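Protection of telomeres protein poz1 (Schizosaccharomyces pombe, PDB 5WE0) binds telomeric DNA and negatively regulates telomerase and telomere length. Local coordinates at residues 51-54 with 55-58. Sequence-based numbering, arbitrary orientation.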
loop_
_atom_site.group_PDB
_atom_site.type_symbol
_atom_site.label_atom_id
_atom_site.label_comp_id
_atom_site.label_asym_id
_atom_site.label_seq_id
_atom_site.Cartn_x
_atom_site.Cartn_y
_atom_site.Cartn_z
ATOM N N LYS A 51 7.543 12.184 -10.830
ATOM C CA LYS A 51 7.534 11.329 -9.654
ATOM C C LYS A 51 6.251 11.553 -8.858
ATOM O O LYS A 51 5.800 12.691 -8.667
ATOM C CB LYS A 51 8.769 11.612 -8.785
ATOM C CG LYS A 51 8.923 10.702 -7.569
ATOM C CD LYS A 51 10.046 11.161 -6.624
ATOM C CE LYS A 51 9.475 11.615 -5.264
ATOM N NZ LYS A 51 9.030 10.472 -4.388
ATOM N N MET A 52 5.659 10.466 -8.408
ATOM C CA MET A 52 4.494 10.542 -7.544
ATOM C C MET A 52 4.923 11.069 -6.177
ATOM O O MET A 52 5.809 10.474 -5.550
ATOM C CB MET A 52 3.853 9.154 -7.418
ATOM C CG MET A 52 2.661 9.078 -6.503
ATOM S SD MET A 52 1.169 9.856 -7.176
ATOM C CE MET A 52 0.927 8.930 -8.696
ATOM N N PRO A 53 4.358 12.178 -5.690
ATOM C CA PRO A 53 4.689 12.639 -4.332
ATOM C C PRO A 53 4.311 11.579 -3.300
ATOM O O PRO A 53 3.333 10.853 -3.451
ATOM C CB PRO A 53 3.833 13.908 -4.162
ATOM C CG PRO A 53 3.453 14.331 -5.544
ATOM C CD PRO A 53 3.392 13.065 -6.366
ATOM N N ILE A 54 5.092 11.502 -2.227
ATOM C CA ILE A 54 4.899 10.405 -1.290
ATOM C C ILE A 54 3.543 10.504 -0.585
ATOM O O ILE A 54 2.941 9.470 -0.234
ATOM C CB ILE A 54 6.080 10.360 -0.302
ATOM C CG1 ILE A 54 6.318 8.931 0.153
ATOM C CG2 ILE A 54 5.840 11.252 0.898
ATOM C CD1 ILE A 54 6.678 8.013 -1.047
ATOM N N PHE A 55 3.012 11.727 -0.397
ATOM C CA PHE A 55 1.714 11.850 0.269
ATOM C C PHE A 55 0.612 11.171 -0.548
ATOM O O PHE A 55 -0.363 10.667 0.021
ATOM C CB PHE A 55 1.368 13.332 0.538
ATOM C CG PHE A 55 0.801 14.067 -0.665
ATOM C CD1 PHE A 55 -0.574 14.054 -0.929
ATOM C CD2 PHE A 55 1.638 14.786 -1.518
ATOM C CE1 PHE A 55 -1.103 14.734 -2.051
ATOM C CE2 PHE A 55 1.124 15.466 -2.643
ATOM C CZ PHE A 55 -0.248 15.423 -2.913
ATOM N N MET A 56 0.781 11.095 -1.873
ATOM C CA MET A 56 -0.209 10.429 -2.713
ATOM C C MET A 56 -0.174 8.911 -2.545
ATOM O O MET A 56 -1.231 8.277 -2.441
ATOM C CB MET A 56 0.010 10.788 -4.188
ATOM C CG MET A 56 -0.184 12.281 -4.507
ATOM S SD MET A 56 -1.917 12.618 -4.894
ATOM C CE MET A 56 -2.038 11.972 -6.574
ATOM N N ASP A 57 1.023 8.308 -2.544
ATOM C CA ASP A 57 1.137 6.871 -2.275
ATOM C C ASP A 57 0.574 6.503 -0.909
ATOM O O ASP A 57 -0.089 5.469 -0.765
ATOM C CB ASP A 57 2.593 6.415 -2.384
ATOM C CG ASP A 57 3.055 6.264 -3.829
ATOM O OD1 ASP A 57 2.196 6.089 -4.720
ATOM O OD2 ASP A 57 4.273 6.280 -4.069
ATOM N N ILE A 58 0.835 7.335 0.105
ATOM C CA ILE A 58 0.352 7.061 1.458
ATOM C C ILE A 58 -1.164 7.079 1.489
ATOM O O ILE A 58 -1.795 6.221 2.115
ATOM C CB ILE A 58 0.952 8.070 2.465
ATOM C CG1 ILE A 58 2.431 7.773 2.701
ATOM C CG2 ILE A 58 0.194 8.062 3.781
ATOM C CD1 ILE A 58 3.137 8.845 3.507
#
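Pro53, at the N-cap position of helix 54-64, and Met52 just before it fold back on Phe55, Met56 and Asp57, so that the loop arriving from helix 31-43 closes over the first turn of the new helix. Two backbone bonds begin that turn. Met56 N reaches Pro53 O at 3.0 Å, a bent bond (N-H...O 138°). Ile58 N meets Ile54 O, also at 3.0 Å, in the straighter i to i+4 bond of a regular helix.

Apolar contacts cover the start of the turn. The thioether of Met52 crosses Met56 at about a right angle, SD lying 3.3 Å from Met56 CB. CG of Met52 is anti to the backbone N (chi1 178°), and the bend at chi2 turns SD toward Met56 CB. The pyrrolidine of Pro53 runs alongside Phe55, its CB 3.5 Å from Phe55 CE2, while Met56 CG sits over one face of the same ring, offset toward the rim. Leu11 of helix 2-18 packs on Pro53, and Leu14 and Phe18 of the same helix pack on Met56; a chain of another protein packs aromatic side chains on Met52 and Pro53 and an apolar one on Met56. An alanine in place of Met52 would probably open a gap beside Met56 and leave the partner chain's aromatic group with less apolar surface to pack on.

The charged groups look to helix 93-115: Lys51 NZ forms a salt bridge with Glu109 and a weak hydrogen bond to Met52 O, and Asp57 packs on Arg102, Asn105 and Ile106. The Asp57 side chain meets Met52 by van der Waals contact, carboxylate atom OD1 lying 3.5 Å from Met52 CG.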